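Local coordinates for glycerol dehydratase (Clostridium butyricum, PDB 1R9D), which probably dehydrates glycerol without coenzyme B12, as a lyase of the glycyl-radical family related to pyruvate formate-lyase, at residues T143-V154 with F498-I509; K469-N477 with A490-F498. All coordinates share one frame; numbering follows the deposited sequence.

Contact 1. Residues T143-V154 with F498-I509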
# COMPACT_ATOMS: atom_id res chain seq x y z
N THR A 143 -4.78 5.18 21.77
CA THR A 143 -5.78 5.88 20.97
C THR A 143 -7.11 5.12 21.02
O THR A 143 -8.17 5.73 21.11
CB THR A 143 -5.33 6.03 19.50
OG1 THR A 143 -4.24 6.95 19.42
CG2 THR A 143 -6.48 6.56 18.65
N ARG A 144 -7.04 3.79 20.95
CA ARG A 144 -8.24 2.97 21.00
C ARG A 144 -9.00 3.24 22.30
O ARG A 144 -10.23 3.33 22.30
CB ARG A 144 -7.87 1.49 20.92
CG ARG A 144 -7.30 1.07 19.57
CD ARG A 144 -6.66 -0.31 19.64
NE ARG A 144 -6.06 -0.68 18.37
CZ ARG A 144 -4.98 -1.45 18.25
NH1 ARG A 144 -4.37 -1.92 19.33
NH2 ARG A 144 -4.51 -1.74 17.04
N GLU A 145 -8.28 3.36 23.40
CA GLU A 145 -8.92 3.62 24.68
C GLU A 145 -9.58 5.00 24.68
O GLU A 145 -10.73 5.14 25.09
CB GLU A 145 -7.90 3.54 25.81
CG GLU A 145 -7.18 2.21 25.88
CD GLU A 145 -6.37 2.04 27.15
OE1 GLU A 145 -5.58 2.96 27.47
OE2 GLU A 145 -6.51 1.00 27.82
N ALA A 146 -8.85 6.00 24.19
CA ALA A 146 -9.38 7.36 24.12
C ALA A 146 -10.65 7.43 23.27
O ALA A 146 -11.57 8.19 23.56
CB ALA A 146 -8.32 8.31 23.56
N VAL A 147 -10.69 6.63 22.21
CA VAL A 147 -11.85 6.61 21.32
C VAL A 147 -13.08 6.03 22.02
O VAL A 147 -14.21 6.36 21.67
CB VAL A 147 -11.55 5.78 20.04
CG1 VAL A 147 -12.81 5.62 19.21
CG2 VAL A 147 -10.46 6.46 19.21
N ASN A 148 -12.85 5.19 23.02
CA ASN A 148 -13.95 4.55 23.73
C ASN A 148 -14.20 5.11 25.14
O ASN A 148 -14.70 4.39 26.02
CB ASN A 148 -13.70 3.04 23.80
CG ASN A 148 -13.54 2.42 22.42
OD1 ASN A 148 -14.37 2.62 21.53
ND2 ASN A 148 -12.46 1.67 22.23
N CYS A 149 -13.87 6.38 25.35
CA CYS A 149 -14.04 7.04 26.65
C CYS A 149 -15.27 7.94 26.72
O CYS A 149 -15.42 8.70 27.68
CB CYS A 149 -12.81 7.90 26.97
SG CYS A 149 -11.35 6.96 27.46
N ASP A 150 -16.14 7.87 25.72
CA ASP A 150 -17.34 8.70 25.68
C ASP A 150 -17.02 10.20 25.63
O ASP A 150 -17.73 11.01 26.22
CB ASP A 150 -18.25 8.44 26.90
CG ASP A 150 -19.07 7.17 26.76
OD1 ASP A 150 -19.13 6.60 25.64
OD2 ASP A 150 -19.66 6.74 27.78
N VAL A 151 -15.94 10.56 24.94
CA VAL A 151 -15.57 11.96 24.80
C VAL A 151 -15.78 12.41 23.35
O VAL A 151 -16.24 13.52 23.09
CB VAL A 151 -14.10 12.21 25.21
CG1 VAL A 151 -13.69 13.64 24.85
CG2 VAL A 151 -13.93 11.99 26.71
N PHE A 152 -15.44 11.53 22.41
CA PHE A 152 -15.63 11.85 21.00
C PHE A 152 -15.90 10.57 20.20
O PHE A 152 -15.74 9.47 20.72
CB PHE A 152 -14.39 12.57 20.44
CG PHE A 152 -13.14 11.73 20.40
CD1 PHE A 152 -12.91 10.85 19.34
CD2 PHE A 152 -12.21 11.80 21.43
CE1 PHE A 152 -11.77 10.06 19.31
CE2 PHE A 152 -11.06 11.01 21.41
CZ PHE A 152 -10.84 10.13 20.35
N THR A 153 -16.34 10.73 18.96
CA THR A 153 -16.62 9.59 18.10
C THR A 153 -16.11 9.84 16.69
O THR A 153 -16.29 10.93 16.14
CB THR A 153 -18.13 9.28 18.00
OG1 THR A 153 -18.34 8.25 17.02
CG2 THR A 153 -18.91 10.52 17.58
N VAL A 154 -15.45 8.84 16.11
CA VAL A 154 -14.94 8.94 14.76
C VAL A 154 -15.63 7.86 13.93
O VAL A 154 -15.11 7.38 12.94
CB VAL A 154 -13.41 8.73 14.70
CG1 VAL A 154 -12.69 9.92 15.32
CG2 VAL A 154 -13.03 7.46 15.44
N PHE A 498 -7.44 14.76 24.46
CA PHE A 498 -8.46 14.11 23.66
C PHE A 498 -8.52 14.57 22.20
O PHE A 498 -8.85 13.77 21.33
CB PHE A 498 -9.82 14.23 24.34
CG PHE A 498 -9.92 13.41 25.60
CD1 PHE A 498 -10.06 12.03 25.52
CD2 PHE A 498 -9.80 14.00 26.85
CE1 PHE A 498 -10.08 11.24 26.68
CE2 PHE A 498 -9.81 13.23 28.01
CZ PHE A 498 -9.95 11.84 27.93
N VAL A 499 -8.20 15.83 21.94
CA VAL A 499 -8.21 16.29 20.55
C VAL A 499 -7.07 15.58 19.82
O VAL A 499 -7.22 15.19 18.66
CB VAL A 499 -8.02 17.82 20.44
CG1 VAL A 499 -7.83 18.22 18.98
CG2 VAL A 499 -9.25 18.53 21.00
N LYS A 500 -5.95 15.39 20.50
CA LYS A 500 -4.81 14.71 19.89
C LYS A 500 -5.21 13.30 19.43
O LYS A 500 -4.93 12.91 18.29
CB LYS A 500 -3.65 14.59 20.89
CG LYS A 500 -2.39 13.99 20.27
CD LYS A 500 -1.66 13.06 21.23
CE LYS A 500 -1.20 13.77 22.49
NZ LYS A 500 -0.46 12.84 23.39
N HIS A 501 -5.86 12.54 20.30
CA HIS A 501 -6.25 11.19 19.92
C HIS A 501 -7.37 11.11 18.89
O HIS A 501 -7.43 10.16 18.11
CB HIS A 501 -6.57 10.37 21.18
CG HIS A 501 -5.35 10.03 21.97
ND1 HIS A 501 -4.39 9.15 21.50
CD2 HIS A 501 -4.87 10.51 23.14
CE1 HIS A 501 -3.38 9.11 22.35
NE2 HIS A 501 -3.65 9.93 23.36
N MET A 502 -8.25 12.11 18.87
CA MET A 502 -9.33 12.14 17.90
C MET A 502 -8.71 12.34 16.51
O MET A 502 -9.08 11.67 15.54
CB MET A 502 -10.30 13.28 18.20
CG MET A 502 -11.28 13.58 17.06
SD MET A 502 -12.42 14.93 17.43
CE MET A 502 -11.30 16.35 17.36
N CYS A 503 -7.76 13.27 16.42
CA CYS A 503 -7.13 13.54 15.14
C CYS A 503 -6.26 12.38 14.67
O CYS A 503 -6.20 12.07 13.47
CB CYS A 503 -6.34 14.85 15.22
SG CYS A 503 -7.44 16.28 15.37
N CYS A 504 -5.59 11.72 15.61
CA CYS A 504 -4.76 10.57 15.26
C CYS A 504 -5.66 9.43 14.76
O CYS A 504 -5.33 8.77 13.78
CB CYS A 504 -3.95 10.09 16.47
SG CYS A 504 -2.66 11.27 16.98
N ALA A 505 -6.79 9.23 15.43
CA ALA A 505 -7.74 8.18 15.03
C ALA A 505 -8.25 8.47 13.61
O ALA A 505 -8.33 7.56 12.77
CB ALA A 505 -8.92 8.13 16.01
N ASP A 506 -8.58 9.73 13.35
CA ASP A 506 -9.05 10.13 12.02
C ASP A 506 -7.99 9.81 10.97
O ASP A 506 -8.30 9.29 9.90
CB ASP A 506 -9.33 11.64 11.99
CG ASP A 506 -10.78 11.97 12.28
OD1 ASP A 506 -11.06 13.13 12.64
OD2 ASP A 506 -11.64 11.07 12.13
N ASN A 507 -6.73 10.12 11.28
CA ASN A 507 -5.66 9.85 10.33
C ASN A 507 -5.49 8.37 10.02
O ASN A 507 -5.12 8.00 8.90
CB ASN A 507 -4.34 10.47 10.81
CG ASN A 507 -4.31 11.98 10.63
OD1 ASN A 507 -5.04 12.54 9.81
ND2 ASN A 507 -3.44 12.65 11.40
N CYS A 508 -5.76 7.51 11.00
CA CYS A 508 -5.64 6.07 10.79
C CYS A 508 -6.75 5.58 9.85
O CYS A 508 -6.53 4.70 9.02
CB CYS A 508 -5.72 5.32 12.13
SG CYS A 508 -4.27 5.55 13.20
N ILE A 509 -7.93 6.17 9.99
CA ILE A 509 -9.07 5.83 9.15
C ILE A 509 -8.80 6.35 7.73
O ILE A 509 -9.19 5.72 6.74
CB ILE A 509 -10.36 6.47 9.70
CG1 ILE A 509 -10.68 5.86 11.07
CG2 ILE A 509 -11.53 6.26 8.74
CD1 ILE A 509 -11.77 6.61 11.82
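Phe152 lies flat against helix 484-516: Met502 CB sits 3.6 Å from the centroid of the Phe152 ring, only 8° off its normal, a CH-pi contact over the middle of the face. CG of Phe152 stands between its backbone N and carbonyl carbon (chi1 66°), which turns the ring onto the helix backbone, with CE1 3.5 Å from Met502 CA. The Met502 sulfur makes an oblique Met-aromatic contact with the same ring. Next to it, Val151 CG2 lies over one face of the Phe498 ring, offset toward the rim, 4.0 Å from its centroid, while the edge of that ring meets Phe152.

The polar element is a hydrogen bond of 3.0 Å between Thr143 OG1 and His501 ND1, in the plane of the imidazole. Small Ala146 and Ala505 fit where the helices meet: Ala146 CB is 3.6 Å from His501 CB, and Ala505 CB receives methyls of Thr143 and Val147. The axes of 143-147 and 498-509 cross at -109°, 9.2 Å apart at closest, in the pyruvate formate-lyase-like part of the chain. Farther along, branched Val154 packs its CG2 3.9 Å from Ile509 CD1.

Beyond this shell, Thr140 OG1 also bonds to Thr143 OG1, and Tyr497 meets His501 edge-to-face. Ser448 holds Asp506 OD1. Backbone bonds join Val151 to Asn452 and Thr153 to Phe450, which probably positions Phe152 between them.

Contact 2. Residues K469-N477 with A490-F498; sequences KQIGPKTQN and AYKAQMEYF
Gln494 reaches out of helix 484-516 and binds the extended loop 469-477 at two points, Pro473 O and Thr475 OG1. The loop bends between them in an inverse gamma turn centred on Lys474, and this brings both oxygens to one side-chain amide. NE2 of Gln494 gives a hydrogen bond of 2.9 Å to Pro473 O and one of 3.2 Å to Thr475 OG1. Both acceptors lie close to the amide plane, so the pair fixes the rotation of that amide; a glutamine suits the place because its NH2 carries two donors. The chain bends about its CB-CG bond (chi2 -63°), which swings the amide toward the loop.

Packing is tight on both flanks. Pro473, whose backbone N carries no hydrogen and whose ring is apolar, sets CG 3.5 Å from Tyr497 CB; the Tyr497 OH hydrogen-bonds to Glu142 of helix 141-147. Gly472, with no side chain, brings its CA within 3.8 Å of Phe498 CZ and of Gln494 OE1. At the other end the small Ala493 accepts the methyl of Thr475, CB to CG2 3.5 Å, and Ala490 CB lies against Thr475 CB.

The outer side is looser. Lys469 and Lys474 are exposed and make no contact with the helix, as suits long charged chains, and Gln470 turns back on its own loop to bond Gly472 O, with Ser463 O as a further acceptor. Buried Gln494 OE1 has no hydrogen-bonding partner in the model and lies 3.3 Å from Pro473 CD.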
# COMPACT_ATOMS: atom_id res chain seq x y z
N LYS A 469 -11.87 5.43 36.89
CA LYS A 469 -10.73 5.14 36.03
C LYS A 469 -10.15 6.45 35.51
O LYS A 469 -10.89 7.38 35.19
CB LYS A 469 -11.14 4.22 34.87
CG LYS A 469 -12.26 4.77 34.00
CD LYS A 469 -12.69 3.79 32.92
CE LYS A 469 -13.85 4.36 32.11
NZ LYS A 469 -14.29 3.49 30.99
N GLN A 470 -8.83 6.52 35.44
CA GLN A 470 -8.16 7.72 34.96
C GLN A 470 -8.09 7.68 33.43
O GLN A 470 -7.16 7.12 32.86
CB GLN A 470 -6.74 7.78 35.55
CG GLN A 470 -6.00 9.09 35.36
CD GLN A 470 -6.64 10.25 36.11
OE1 GLN A 470 -7.06 10.11 37.26
NE2 GLN A 470 -6.71 11.41 35.46
N ILE A 471 -9.09 8.27 32.77
CA ILE A 471 -9.14 8.27 31.31
C ILE A 471 -8.42 9.46 30.67
O ILE A 471 -8.00 9.38 29.52
CB ILE A 471 -10.60 8.25 30.78
CG1 ILE A 471 -11.34 9.52 31.19
CG2 ILE A 471 -11.32 7.01 31.32
CD1 ILE A 471 -12.72 9.66 30.57
N GLY A 472 -8.29 10.55 31.42
CA GLY A 472 -7.61 11.72 30.89
C GLY A 472 -6.36 12.06 31.69
O GLY A 472 -6.01 11.34 32.62
N PRO A 473 -5.67 13.15 31.34
CA PRO A 473 -4.46 13.54 32.08
C PRO A 473 -4.83 13.81 33.53
O PRO A 473 -5.97 14.16 33.82
CB PRO A 473 -4.02 14.83 31.37
CG PRO A 473 -4.55 14.66 29.99
CD PRO A 473 -5.91 14.07 30.22
N LYS A 474 -3.88 13.63 34.44
CA LYS A 474 -4.18 13.90 35.83
C LYS A 474 -3.82 15.35 36.09
O LYS A 474 -2.72 15.67 36.52
CB LYS A 474 -3.38 12.99 36.77
CG LYS A 474 -3.94 13.00 38.19
CD LYS A 474 -3.15 12.11 39.13
CE LYS A 474 -3.74 12.16 40.54
NZ LYS A 474 -2.92 11.38 41.51
N THR A 475 -4.76 16.24 35.78
CA THR A 475 -4.56 17.66 35.98
C THR A 475 -4.79 18.04 37.44
O THR A 475 -5.30 17.24 38.23
CB THR A 475 -5.51 18.47 35.08
OG1 THR A 475 -6.83 17.91 35.13
CG2 THR A 475 -5.01 18.46 33.63
N GLN A 476 -4.40 19.25 37.80
CA GLN A 476 -4.55 19.74 39.17
C GLN A 476 -5.93 19.47 39.77
O GLN A 476 -6.96 19.70 39.13
CB GLN A 476 -4.26 21.24 39.20
CG GLN A 476 -4.64 21.93 40.49
CD GLN A 476 -4.34 23.41 40.47
OE1 GLN A 476 -4.61 24.10 39.48
NE2 GLN A 476 -3.77 23.92 41.55
N ASN A 477 -5.95 18.99 41.01
CA ASN A 477 -7.21 18.71 41.71
C ASN A 477 -8.02 20.00 41.81
O ASN A 477 -7.51 21.03 42.26
CB ASN A 477 -6.93 18.17 43.11
CG ASN A 477 -6.20 16.85 43.10
OD1 ASN A 477 -6.67 15.87 42.53
ND2 ASN A 477 -5.03 16.82 43.74
N ALA A 490 -6.26 23.72 33.22
CA ALA A 490 -6.59 22.30 33.32
C ALA A 490 -7.53 21.93 32.17
O ALA A 490 -7.43 20.86 31.59
CB ALA A 490 -7.25 22.01 34.66
N TYR A 491 -8.46 22.84 31.87
CA TYR A 491 -9.42 22.66 30.78
C TYR A 491 -8.65 22.46 29.48
O TYR A 491 -8.94 21.55 28.70
CB TYR A 491 -10.31 23.90 30.70
CG TYR A 491 -11.24 23.98 29.50
CD1 TYR A 491 -12.34 23.14 29.38
CD2 TYR A 491 -11.04 24.95 28.51
CE1 TYR A 491 -13.23 23.26 28.30
CE2 TYR A 491 -11.91 25.08 27.44
CZ TYR A 491 -13.00 24.23 27.34
OH TYR A 491 -13.87 24.38 26.28
N LYS A 492 -7.66 23.32 29.25
CA LYS A 492 -6.85 23.24 28.04
C LYS A 492 -6.06 21.93 27.98
O LYS A 492 -5.88 21.36 26.90
CB LYS A 492 -5.90 24.44 27.97
CG LYS A 492 -4.97 24.45 26.75
CD LYS A 492 -4.32 25.81 26.59
CE LYS A 492 -3.27 25.84 25.50
NZ LYS A 492 -2.00 25.16 25.91
N ALA A 493 -5.59 21.46 29.13
CA ALA A 493 -4.82 20.21 29.19
C ALA A 493 -5.68 19.00 28.84
O ALA A 493 -5.21 18.07 28.17
CB ALA A 493 -4.21 20.04 30.58
N GLN A 494 -6.93 19.00 29.30
CA GLN A 494 -7.83 17.89 28.99
C GLN A 494 -8.17 17.95 27.50
O GLN A 494 -8.18 16.93 26.81
CB GLN A 494 -9.13 18.00 29.80
CG GLN A 494 -9.00 17.72 31.29
CD GLN A 494 -8.54 16.31 31.61
OE1 GLN A 494 -8.92 15.34 30.93
NE2 GLN A 494 -7.73 16.17 32.66
N MET A 495 -8.46 19.15 27.00
CA MET A 495 -8.80 19.35 25.60
C MET A 495 -7.67 18.85 24.71
O MET A 495 -7.90 18.12 23.73
CB MET A 495 -9.03 20.85 25.32
CG MET A 495 -9.63 21.17 23.95
SD MET A 495 -11.38 20.75 23.83
CE MET A 495 -12.14 22.13 24.73
N GLU A 496 -6.44 19.23 25.05
CA GLU A 496 -5.26 18.84 24.29
C GLU A 496 -5.11 17.33 24.12
O GLU A 496 -4.82 16.84 23.03
CB GLU A 496 -4.01 19.41 24.95
CG GLU A 496 -2.70 18.93 24.36
CD GLU A 496 -1.50 19.53 25.07
OE1 GLU A 496 -1.43 19.42 26.32
OE2 GLU A 496 -0.63 20.11 24.38
N TYR A 497 -5.30 16.60 25.21
CA TYR A 497 -5.15 15.15 25.19
C TYR A 497 -6.16 14.45 24.29
O TYR A 497 -5.79 13.64 23.44
CB TYR A 497 -5.28 14.59 26.61
CG TYR A 497 -5.09 13.08 26.69
CD1 TYR A 497 -3.81 12.53 26.65
CD2 TYR A 497 -6.18 12.22 26.76
CE1 TYR A 497 -3.62 11.15 26.67
CE2 TYR A 497 -6.00 10.83 26.78
CZ TYR A 497 -4.72 10.31 26.74
OH TYR A 497 -4.52 8.94 26.75
N PHE A 498 -7.44 14.76 24.46
CA PHE A 498 -8.46 14.11 23.66
C PHE A 498 -8.52 14.57 22.20
O PHE A 498 -8.85 13.77 21.33
CB PHE A 498 -9.82 14.23 24.34
CG PHE A 498 -9.92 13.41 25.60
CD1 PHE A 498 -10.06 12.03 25.52
CD2 PHE A 498 -9.80 14.00 26.85
CE1 PHE A 498 -10.08 11.24 26.68
CE2 PHE A 498 -9.81 13.23 28.01
CZ PHE A 498 -9.95 11.84 27.93

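Past its first helices, the chain forms helix 141-147 and strand 152-153, then runs through 343 residues, just over half of them helical, before helix 484-516 returns to cover them; contact 1 closes this long loop. Contact 2 is nested inside it and closes a short one: helix 484-516, soon after its start, runs back along the loop that follows helix 453-461, only 12 residues separating the two segments. Phe498 belongs to both contacts, whose centres are 15 Å apart, and Cys149 SG touches Ile471 CB at 3.6 Å. The long helix therefore ties an early helix-strand unit and a later surface loop together.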